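3-deoxy-manno-octulosonate cytidylyltransferase (Escherichia coli, PDB 1H7E) catalyses the transfer of CMP from CTP to KDO, releasing diphosphate and giving CMP-KDO, the activated sugar probably used in lipopolysaccharide synthesis. Local coordinates at residues 32-37 / 44-49; 78-83 / 92-97; 140-145 / 151-156; 17-22 / 27-32. All blocks are in the same frame, centred on the assembly; numbering follows the deposited sequence.

Contact 1: 32-37 / 44-49; sequences HVYERA and AEVWVA
Y34 lays its ring against V46 and V48, and A37, one turn further along the helix, adds its methyl group beside V46. The apolar contacts carry most of the join. V46 CG1 sits over one face of the phenol, offset toward the rim, in a CH-pi contact 4.1 Å from the ring centroid. At the ring edge, close to its plane, V48 CG2 meets Y34 CD2 at 3.7 Å, and the two valines thus hold the ring on a face and on an edge. V46 CG1 also reaches A37 CB at 3.8 Å, filling the angle between the ring and the helix backbone. With CG anti to the backbone N (chi1 -163°), the Y34 ring leaves the helix toward the strand although its CB does not point there.

Polar groups add to this. Y34 OH comes within 3.0 Å of V46 O and is hydrogen-bonded to K65 N. On the far face of the strand, W47 NE1 donates to E45 OE1 at 2.7 Å, the carboxylate oxygen lying in the indole plane. A leucine in place of Y34 would probably leave K65 N without its hydroxyl partner and V46 CG1 without an aromatic face.

The axes of 32-37 and 45-49 run nearly antiparallel (160°) and approach to 9.2 Å, while helix 29-38 forms the helical arm of the beta-alpha-beta crossover from strand 3-8. V33, A37 and V46 also pack on that strand, F62 meets the Y34 ring edge-to-face, and helix 227-243 covers H32 and R36.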
# COMPACT_ATOMS: atom_id res chain seq x y z
N HIS A 32 8.01 -22.52 -25.97
CA HIS A 32 7.17 -23.10 -24.92
C HIS A 32 6.16 -22.07 -24.42
O HIS A 32 4.98 -22.39 -24.19
CB HIS A 32 8.02 -23.56 -23.73
CG HIS A 32 8.80 -24.80 -24.01
ND1 HIS A 32 8.22 -26.06 -24.03
CD2 HIS A 32 10.12 -24.99 -24.29
CE1 HIS A 32 9.15 -26.96 -24.31
NE2 HIS A 32 10.30 -26.34 -24.47
N VAL A 33 6.62 -20.83 -24.25
CA VAL A 33 5.74 -19.76 -23.79
C VAL A 33 4.68 -19.47 -24.85
O VAL A 33 3.49 -19.32 -24.54
CB VAL A 33 6.52 -18.46 -23.47
CG1 VAL A 33 5.55 -17.35 -23.03
CG2 VAL A 33 7.54 -18.73 -22.36
N TYR A 34 5.13 -19.42 -26.10
CA TYR A 34 4.23 -19.16 -27.22
C TYR A 34 3.17 -20.25 -27.30
O TYR A 34 1.98 -19.96 -27.41
CB TYR A 34 5.02 -19.08 -28.55
CG TYR A 34 4.25 -18.41 -29.68
CD1 TYR A 34 3.33 -19.13 -30.45
CD2 TYR A 34 4.41 -17.06 -29.95
CE1 TYR A 34 2.58 -18.51 -31.45
CE2 TYR A 34 3.67 -16.43 -30.95
CZ TYR A 34 2.76 -17.15 -31.69
OH TYR A 34 2.01 -16.50 -32.64
N GLU A 35 3.61 -21.51 -27.22
CA GLU A 35 2.68 -22.64 -27.28
C GLU A 35 1.66 -22.63 -26.15
O GLU A 35 0.49 -22.92 -26.38
CB GLU A 35 3.44 -23.96 -27.32
CG GLU A 35 4.31 -24.12 -28.56
CD GLU A 35 4.92 -25.51 -28.68
OE1 GLU A 35 4.54 -26.40 -27.90
OE2 GLU A 35 5.77 -25.71 -29.56
N ARG A 36 2.08 -22.27 -24.93
CA ARG A 36 1.11 -22.19 -23.82
C ARG A 36 0.15 -21.02 -24.00
O ARG A 36 -1.03 -21.14 -23.72
CB ARG A 36 1.82 -22.13 -22.47
CG ARG A 36 2.20 -23.50 -22.00
CD ARG A 36 3.51 -23.49 -21.30
NE ARG A 36 3.97 -24.84 -21.05
CZ ARG A 36 3.71 -25.55 -19.95
NH1 ARG A 36 2.98 -25.04 -18.96
NH2 ARG A 36 4.22 -26.77 -19.83
N ALA A 37 0.66 -19.91 -24.53
CA ALA A 37 -0.16 -18.72 -24.78
C ALA A 37 -1.29 -19.04 -25.77
O ALA A 37 -2.41 -18.53 -25.63
CB ALA A 37 0.71 -17.58 -25.31
N ALA A 44 -7.39 -13.51 -29.16
CA ALA A 44 -7.41 -13.43 -30.62
C ALA A 44 -6.07 -13.67 -31.31
O ALA A 44 -6.00 -14.37 -32.32
CB ALA A 44 -7.97 -12.10 -31.06
N GLU A 45 -5.01 -13.08 -30.78
CA GLU A 45 -3.68 -13.24 -31.38
C GLU A 45 -2.61 -13.27 -30.30
O GLU A 45 -2.80 -12.72 -29.22
CB GLU A 45 -3.34 -12.05 -32.29
CG GLU A 45 -4.32 -11.74 -33.42
CD GLU A 45 -4.16 -10.33 -33.97
OE1 GLU A 45 -3.02 -9.82 -34.00
OE2 GLU A 45 -5.18 -9.72 -34.37
N VAL A 46 -1.47 -13.85 -30.64
CA VAL A 46 -0.35 -13.93 -29.74
C VAL A 46 0.86 -13.40 -30.49
O VAL A 46 1.16 -13.85 -31.61
CB VAL A 46 -0.09 -15.38 -29.25
CG1 VAL A 46 1.13 -15.41 -28.34
CG2 VAL A 46 -1.31 -15.90 -28.50
N TRP A 47 1.53 -12.43 -29.89
CA TRP A 47 2.71 -11.79 -30.48
C TRP A 47 3.95 -11.80 -29.59
O TRP A 47 3.84 -11.65 -28.38
CB TRP A 47 2.41 -10.31 -30.73
CG TRP A 47 1.42 -10.06 -31.78
CD1 TRP A 47 0.05 -10.07 -31.65
CD2 TRP A 47 1.70 -9.70 -33.13
NE1 TRP A 47 -0.53 -9.73 -32.85
CE2 TRP A 47 0.46 -9.50 -33.78
CE3 TRP A 47 2.89 -9.53 -33.86
CZ2 TRP A 47 0.37 -9.13 -35.12
CZ3 TRP A 47 2.80 -9.16 -35.19
CH2 TRP A 47 1.55 -8.96 -35.81
N VAL A 48 5.12 -11.87 -30.21
CA VAL A 48 6.39 -11.82 -29.50
C VAL A 48 6.98 -10.45 -29.88
O VAL A 48 7.09 -10.13 -31.07
CB VAL A 48 7.38 -12.93 -29.93
CG1 VAL A 48 8.73 -12.72 -29.28
CG2 VAL A 48 6.83 -14.29 -29.57
N ALA A 49 7.26 -9.63 -28.87
CA ALA A 49 7.80 -8.29 -29.08
C ALA A 49 9.29 -8.38 -28.78
O ALA A 49 9.69 -8.73 -27.67
CB ALA A 49 7.12 -7.29 -28.15

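Contact 2: 78-83 / 92-97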
# COMPACT_ATOMS: atom_id res chain seq x y z
N ASP A 78 7.02 0.26 -21.63
CA ASP A 78 7.21 1.17 -22.76
C ASP A 78 7.20 0.36 -24.06
O ASP A 78 6.70 0.83 -25.08
CB ASP A 78 8.53 1.93 -22.68
CG ASP A 78 8.54 3.03 -21.63
OD1 ASP A 78 7.52 3.74 -21.46
OD2 ASP A 78 9.59 3.19 -20.99
N ARG A 79 7.78 -0.84 -24.02
CA ARG A 79 7.82 -1.72 -25.18
C ARG A 79 6.40 -2.13 -25.60
O ARG A 79 6.09 -2.20 -26.79
CB ARG A 79 8.68 -2.95 -24.90
CG ARG A 79 8.63 -4.02 -25.98
CD ARG A 79 9.70 -5.13 -25.74
NE ARG A 79 10.98 -4.81 -26.38
CZ ARG A 79 11.96 -4.09 -25.83
NH1 ARG A 79 11.84 -3.60 -24.60
NH2 ARG A 79 13.02 -3.77 -26.56
N LEU A 80 5.53 -2.36 -24.61
CA LEU A 80 4.14 -2.73 -24.88
C LEU A 80 3.36 -1.53 -25.48
O LEU A 80 2.43 -1.74 -26.25
CB LEU A 80 3.45 -3.23 -23.59
CG LEU A 80 2.02 -3.78 -23.63
CD1 LEU A 80 1.95 -5.01 -24.50
CD2 LEU A 80 1.58 -4.13 -22.23
N VAL A 81 3.72 -0.30 -25.10
CA VAL A 81 3.06 0.90 -25.63
C VAL A 81 3.34 1.01 -27.15
O VAL A 81 2.44 1.32 -27.94
CB VAL A 81 3.53 2.19 -24.87
CG1 VAL A 81 3.09 3.46 -25.59
CG2 VAL A 81 2.93 2.20 -23.46
N GLU A 82 4.57 0.72 -27.54
CA GLU A 82 4.92 0.75 -28.95
C GLU A 82 4.12 -0.31 -29.71
O GLU A 82 3.64 -0.05 -30.81
CB GLU A 82 6.41 0.52 -29.17
CG GLU A 82 6.77 0.61 -30.65
CD GLU A 82 8.20 0.20 -30.96
OE1 GLU A 82 8.97 -0.11 -30.03
OE2 GLU A 82 8.55 0.19 -32.16
N VAL A 83 3.98 -1.51 -29.14
CA VAL A 83 3.23 -2.57 -29.79
C VAL A 83 1.76 -2.18 -29.91
O VAL A 83 1.11 -2.46 -30.93
CB VAL A 83 3.32 -3.93 -29.00
CG1 VAL A 83 2.34 -4.96 -29.59
CG2 VAL A 83 4.74 -4.46 -29.05
N TYR A 92 -4.68 -5.90 -23.49
CA TYR A 92 -3.35 -6.44 -23.78
C TYR A 92 -2.83 -7.16 -22.56
O TYR A 92 -2.82 -6.60 -21.46
CB TYR A 92 -2.37 -5.32 -24.12
CG TYR A 92 -2.73 -4.52 -25.35
CD1 TYR A 92 -3.67 -3.49 -25.27
CD2 TYR A 92 -2.15 -4.81 -26.59
CE1 TYR A 92 -4.02 -2.77 -26.41
CE2 TYR A 92 -2.50 -4.09 -27.74
CZ TYR A 92 -3.43 -3.08 -27.64
OH TYR A 92 -3.79 -2.36 -28.76
N ILE A 93 -2.40 -8.40 -22.75
CA ILE A 93 -1.85 -9.20 -21.66
C ILE A 93 -0.37 -9.30 -21.91
O ILE A 93 0.08 -9.66 -23.01
CB ILE A 93 -2.48 -10.61 -21.63
CG1 ILE A 93 -3.96 -10.49 -21.28
CG2 ILE A 93 -1.75 -11.52 -20.62
CD1 ILE A 93 -4.73 -11.74 -21.59
N ASN A 94 0.42 -8.95 -20.91
CA ASN A 94 1.87 -8.98 -21.03
C ASN A 94 2.38 -10.18 -20.24
O ASN A 94 2.23 -10.21 -19.02
CB ASN A 94 2.44 -7.69 -20.47
CG ASN A 94 3.80 -7.35 -21.03
OD1 ASN A 94 4.00 -7.37 -22.25
ND2 ASN A 94 4.74 -6.99 -20.15
N LEU A 95 2.88 -11.19 -20.95
CA LEU A 95 3.44 -12.40 -20.35
C LEU A 95 4.94 -12.33 -20.40
O LEU A 95 5.50 -11.85 -21.37
CB LEU A 95 3.08 -13.63 -21.17
CG LEU A 95 1.72 -14.29 -21.08
CD1 LEU A 95 1.84 -15.66 -21.75
CD2 LEU A 95 1.33 -14.47 -19.64
N GLN A 96 5.62 -12.90 -19.41
CA GLN A 96 7.08 -12.90 -19.41
C GLN A 96 7.64 -14.00 -20.33
O GLN A 96 7.19 -15.15 -20.29
CB GLN A 96 7.61 -13.02 -17.99
CG GLN A 96 7.26 -11.80 -17.12
CD GLN A 96 7.45 -10.48 -17.88
OE1 GLN A 96 8.58 -10.12 -18.25
NE2 GLN A 96 6.35 -9.78 -18.15
N GLY A 97 8.61 -13.65 -21.16
CA GLY A 97 9.19 -14.60 -22.09
C GLY A 97 10.10 -15.62 -21.47
O GLY A 97 10.62 -16.50 -22.17
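L80 projects from helix 76-86 into the angle between Y92 and N94, whose CB atoms both point from the strand toward the helix. Van der Waals contact does all the work, since no hydrogen bond links the two segments. The methyl L80 CD1 rests 4.3 Å from Y92 CB, near the root of the tyrosine and not on its ring. The same methyl lies 3.9 Å from N94 OD1, while L80 CD2 reaches N94 CB at 4.1 Å, and the fork of the leucine thus brackets the near side of the amide. L80 has CG anti to its own nitrogen (chi1 -175°), which carries the fork toward the strand. V83, a turn later, is looser: its CG1 stands 5.3 Å from Y92 CE2.

Polar ties run past the pair. Y92 OH is hydrogen-bonded to V87 O, in the connection that leaves the helix, which holds the far end of the ring. The strand backbone is held by its sheet neighbours, N94 pairing with Y176 and I93 with V4 and V6.

L80 and Y92 also share L183 of helix 180-185, and L80 reaches V6 of strand 3-8. I93 and L95 turn to the other face, onto helix 104-116. A helix on each face of a mainly parallel sheet is the three-layer alpha/beta/alpha sandwich of the Rossmann-like GT-A fold, and helix 76-86 is the return leg to its strand 91-94.

Contact 3: 140-145 / 151-156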
# COMPACT_ATOMS: atom_id res chain seq x y z
N VAL A 140 8.64 -9.91 -4.70
CA VAL A 140 7.80 -8.74 -4.52
C VAL A 140 6.52 -9.16 -3.80
O VAL A 140 5.85 -10.11 -4.22
CB VAL A 140 7.47 -8.07 -5.91
CG1 VAL A 140 6.62 -6.81 -5.74
CG2 VAL A 140 8.77 -7.75 -6.63
N LYS A 141 6.23 -8.50 -2.68
CA LYS A 141 5.04 -8.77 -1.89
C LYS A 141 3.96 -7.76 -2.26
O LYS A 141 4.25 -6.64 -2.71
CB LYS A 141 5.34 -8.67 -0.38
CG LYS A 141 6.01 -9.91 0.24
CD LYS A 141 7.43 -10.18 -0.24
CE LYS A 141 8.40 -9.03 0.04
NZ LYS A 141 9.84 -9.44 -0.16
N VAL A 142 2.71 -8.17 -2.10
CA VAL A 142 1.60 -7.29 -2.34
C VAL A 142 0.59 -7.49 -1.19
O VAL A 142 0.47 -8.58 -0.64
CB VAL A 142 0.92 -7.54 -3.73
CG1 VAL A 142 0.45 -9.00 -3.87
CG2 VAL A 142 -0.24 -6.57 -3.96
N VAL A 143 -0.07 -6.40 -0.80
CA VAL A 143 -1.12 -6.44 0.22
C VAL A 143 -2.36 -5.91 -0.50
O VAL A 143 -2.26 -4.90 -1.21
CB VAL A 143 -0.78 -5.52 1.41
CG1 VAL A 143 -1.99 -5.44 2.35
CG2 VAL A 143 0.41 -6.10 2.17
N VAL A 144 -3.51 -6.56 -0.30
CA VAL A 144 -4.75 -6.18 -0.98
C VAL A 144 -5.90 -5.88 -0.04
O VAL A 144 -5.86 -6.28 1.11
CB VAL A 144 -5.21 -7.32 -1.98
CG1 VAL A 144 -4.08 -7.69 -2.97
CG2 VAL A 144 -5.64 -8.56 -1.20
N ASN A 145 -6.90 -5.16 -0.53
CA ASN A 145 -8.10 -4.82 0.25
C ASN A 145 -9.22 -5.86 0.00
O ASN A 145 -8.94 -6.88 -0.65
CB ASN A 145 -8.57 -3.36 -0.03
CG ASN A 145 -9.11 -3.14 -1.45
OD1 ASN A 145 -9.34 -4.07 -2.21
ND2 ASN A 145 -9.31 -1.88 -1.80
N LEU A 151 -3.00 -2.52 -2.44
CA LEU A 151 -2.77 -1.31 -1.62
C LEU A 151 -1.33 -0.84 -1.90
O LEU A 151 -1.08 0.34 -2.09
CB LEU A 151 -2.93 -1.62 -0.12
CG LEU A 151 -4.35 -1.99 0.34
CD1 LEU A 151 -4.35 -2.22 1.85
CD2 LEU A 151 -5.33 -0.89 -0.05
N TYR A 152 -0.41 -1.78 -1.97
CA TYR A 152 1.00 -1.45 -2.23
C TYR A 152 1.76 -2.72 -2.60
O TYR A 152 1.31 -3.84 -2.29
CB TYR A 152 1.62 -0.79 -0.96
CG TYR A 152 3.03 -0.21 -1.13
CD1 TYR A 152 3.28 0.81 -2.04
CD2 TYR A 152 4.10 -0.70 -0.38
CE1 TYR A 152 4.56 1.31 -2.22
CE2 TYR A 152 5.40 -0.19 -0.56
CZ TYR A 152 5.61 0.82 -1.48
OH TYR A 152 6.86 1.32 -1.70
N PHE A 153 2.88 -2.56 -3.31
CA PHE A 153 3.77 -3.66 -3.72
C PHE A 153 5.13 -3.25 -3.12
O PHE A 153 5.52 -2.09 -3.24
CB PHE A 153 3.99 -3.71 -5.25
CG PHE A 153 2.78 -4.10 -6.05
CD1 PHE A 153 1.82 -3.14 -6.41
CD2 PHE A 153 2.60 -5.42 -6.44
CE1 PHE A 153 0.68 -3.49 -7.17
CE2 PHE A 153 1.47 -5.80 -7.20
CZ PHE A 153 0.51 -4.83 -7.56
N SER A 154 5.86 -4.20 -2.55
CA SER A 154 7.15 -3.86 -1.96
C SER A 154 8.10 -5.02 -1.88
O SER A 154 7.68 -6.17 -1.88
CB SER A 154 6.94 -3.31 -0.54
OG SER A 154 8.16 -2.76 -0.03
N ARG A 155 9.40 -4.71 -1.82
CA ARG A 155 10.44 -5.72 -1.64
C ARG A 155 10.55 -5.96 -0.13
O ARG A 155 11.11 -6.95 0.29
CB ARG A 155 11.78 -5.23 -2.20
CG ARG A 155 11.79 -5.18 -3.74
CD ARG A 155 13.12 -4.71 -4.30
NE ARG A 155 13.01 -4.48 -5.74
CZ ARG A 155 12.92 -5.45 -6.65
NH1 ARG A 155 12.96 -6.73 -6.29
NH2 ARG A 155 12.71 -5.14 -7.91
N SER A 156 10.00 -5.04 0.67
CA SER A 156 9.99 -5.21 2.14
C SER A 156 8.88 -6.18 2.51
O SER A 156 7.84 -6.25 1.85
CB SER A 156 9.66 -3.92 2.90
OG SER A 156 10.70 -2.98 2.87
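K141 and S154 form a hydrogen-bonded antiparallel pair: K141 N donates to S154 O and S154 N to K141 O, both at 2.9 Å. Two further backbone bonds extend the ladder, V143 N to Y152 O at 3.3 Å and L151 N to V143 O at 2.8 Å. Between the K141-S154 and V143-Y152 pairs, V142 and F153 make a non-hydrogen-bonded pair, in which V142 CG2 lies over the phenyl face.

The K141 chain, bent at chi2 (67°) and chi3 (59°), curls back until NZ donates to R155 O at 2.8 Å, from above the carbonyl plane; T139 O and A134 O also accept from it. A leucine here would probably leave these three carbonyls without their shared donor and free the R155 corner to shift. S154 OG accepts from S156 N at 3.0 Å in an ST turn, and it bonds E198 OE2, which Y152 OH shares. The R155 guanidinium is satisfied by the carbonyls of E198, S199 and P137, whereas S156 OG meets P157 O of the second subunit.

V140 and V142 pair through their backbones with strand 169-179. The whole is a two-stranded beta hairpin at the homodimer interface, with V143 packing on P194 of the second subunit.

Contact 4: 17-22 / 27-32; sequences PGKPLL and KPMIQH
P20 packs its CB against CB of I30, 3.9 Å apart, where the loop folds over the first turn of helix 29-38. M29 makes the longer reach. Its chain runs out extended and then bends at chi3 (65°), which carries the terminal methyl CE back over K19, 3.6 Å from K19 CG. P28 lies at the other side of the turn, its CB 4.1 Å from L21 CA.

Two loop carbonyls take up amides of the helix start. I30 N donates to P20 O at 2.8 Å, in the carbonyl plane and on a lone pair, with a fairly straight N-H···O angle of 163°. M29 N points to L22 O at 2.7 Å, but the bond is bent and weak. The same L22 O receives a CA-H···O contact from P28 CA at 3.3 Å. P28 holds the N-cap position, and its own carbonyl accepts Q31 N. The amides of I30 and, weakly, M29 are thus met by backbone oxygens of 17-22, whose short 3-10 turn at 19-21 presents P20 O.

Residues 17-22 belong to the loop after strand 3-8, which in related nucleotidyltransferases carries the nucleotide-binding signature; in this unliganded enzyme P17 and G18 are poorly ordered. K19 NZ is salt-bridged to D98, and H32 NE2, on the helix, bonds I24 O of strand 23-24, which pairs with strand 27-28. Helix 53-61 covers P20 and L21 through V55 and A58, while helix 227-243 lies on L22 and H32.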
# COMPACT_ATOMS: atom_id res chain seq x y z
N PRO A 17 22.92 -15.15 -21.66
CA PRO A 17 22.88 -14.57 -23.01
C PRO A 17 22.08 -15.42 -24.01
O PRO A 17 22.37 -16.60 -24.22
CB PRO A 17 24.37 -14.46 -23.38
CG PRO A 17 25.02 -15.56 -22.59
CD PRO A 17 24.31 -15.45 -21.25
N GLY A 18 21.05 -14.80 -24.59
CA GLY A 18 20.19 -15.50 -25.54
C GLY A 18 19.17 -16.36 -24.81
O GLY A 18 18.79 -17.43 -25.28
N LYS A 19 18.72 -15.85 -23.67
CA LYS A 19 17.77 -16.54 -22.81
C LYS A 19 16.51 -17.12 -23.48
O LYS A 19 16.18 -18.29 -23.24
CB LYS A 19 17.41 -15.62 -21.64
CG LYS A 19 16.83 -16.34 -20.44
CD LYS A 19 16.74 -15.43 -19.22
CE LYS A 19 15.77 -14.28 -19.44
NZ LYS A 19 15.63 -13.47 -18.19
N PRO A 20 15.80 -16.34 -24.33
CA PRO A 20 14.60 -16.92 -24.95
C PRO A 20 14.87 -18.07 -25.92
O PRO A 20 13.97 -18.84 -26.25
CB PRO A 20 13.97 -15.72 -25.65
CG PRO A 20 15.15 -14.86 -26.00
CD PRO A 20 15.99 -14.94 -24.75
N LEU A 21 16.12 -18.21 -26.35
CA LEU A 21 16.49 -19.26 -27.29
C LEU A 21 17.08 -20.52 -26.63
O LEU A 21 17.47 -21.47 -27.33
CB LEU A 21 17.45 -18.69 -28.36
CG LEU A 21 17.03 -17.36 -29.03
CD1 LEU A 21 18.07 -16.91 -30.03
CD2 LEU A 21 15.70 -17.52 -29.72
N LEU A 22 17.13 -20.55 -25.30
CA LEU A 22 17.66 -21.71 -24.58
C LEU A 22 16.78 -22.93 -24.83
O LEU A 22 15.56 -22.80 -24.93
CB LEU A 22 17.71 -21.46 -23.08
CG LEU A 22 18.82 -20.61 -22.48
CD1 LEU A 22 18.49 -20.39 -21.01
CD2 LEU A 22 20.18 -21.28 -22.64
N LYS A 27 12.94 -27.63 -27.64
CA LYS A 27 12.34 -26.39 -28.17
C LYS A 27 12.95 -25.17 -27.49
O LYS A 27 13.32 -25.24 -26.33
CB LYS A 27 10.83 -26.34 -27.90
CG LYS A 27 10.01 -27.33 -28.65
CD LYS A 27 8.61 -27.30 -28.11
CE LYS A 27 7.77 -28.33 -28.81
NZ LYS A 27 6.41 -28.44 -28.22
N PRO A 28 13.05 -24.03 -28.20
CA PRO A 28 13.62 -22.84 -27.55
C PRO A 28 12.63 -22.42 -26.46
O PRO A 28 11.42 -22.67 -26.57
CB PRO A 28 13.62 -21.80 -28.68
CG PRO A 28 13.66 -22.64 -29.92
CD PRO A 28 12.72 -23.76 -29.60
N MET A 29 13.13 -21.77 -25.40
CA MET A 29 12.24 -21.36 -24.32
C MET A 29 11.07 -20.51 -24.81
O MET A 29 9.92 -20.74 -24.40
CB MET A 29 13.02 -20.62 -23.23
CG MET A 29 12.11 -20.14 -22.10
SD MET A 29 13.02 -19.61 -20.66
CE MET A 29 13.89 -18.18 -21.34
N ILE A 30 11.36 -19.57 -25.71
CA ILE A 30 10.33 -18.69 -26.28
C ILE A 30 9.19 -19.49 -26.96
O ILE A 30 8.01 -19.09 -26.89
CB ILE A 30 10.97 -17.62 -27.22
CG1 ILE A 30 10.00 -16.47 -27.50
CG2 ILE A 30 11.43 -18.23 -28.51
CD1 ILE A 30 9.59 -15.69 -26.26
N GLN A 31 9.51 -20.67 -27.51
CA GLN A 31 8.48 -21.48 -28.14
C GLN A 31 7.49 -22.09 -27.13
O GLN A 31 6.28 -22.13 -27.38
CB GLN A 31 9.09 -22.58 -29.02
CG GLN A 31 8.02 -23.42 -29.75
CD GLN A 31 8.62 -24.38 -30.77
OE1 GLN A 31 9.76 -24.22 -31.18
NE2 GLN A 31 7.85 -25.39 -31.15
N HIS A 32 8.01 -22.52 -25.97
CA HIS A 32 7.17 -23.10 -24.92
C HIS A 32 6.16 -22.07 -24.42
O HIS A 32 4.98 -22.39 -24.19
CB HIS A 32 8.02 -23.56 -23.73
CG HIS A 32 8.80 -24.80 -24.01
ND1 HIS A 32 8.22 -26.06 -24.03
CD2 HIS A 32 10.12 -24.99 -24.29
CE1 HIS A 32 9.15 -26.96 -24.31
NE2 HIS A 32 10.30 -26.34 -24.47

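In the fold
Along the chain the contacts follow one another as 4, 1, 2 and 3. Contacts 4 and 1 share H32 and helix 29-38, their centres 13 Å apart, and the salt bridge K27 NZ to E35 OE1 (2.8 Å) ties them. Contacts 1 and 2 use strands of the same mixed sheet, with helices 29-38 and 76-86 on opposite faces; A49 CB meets V83 CG2 at 3.8 Å. Contact 2 also touches contact 4, where G97 O approaches M29 CE. These three belong to the Rossmann-like core. Contact 3 stands apart, its centre about 28 Å from that of contact 1, in the dimerisation hairpin, so this part of the subunit interface lies away from the other three.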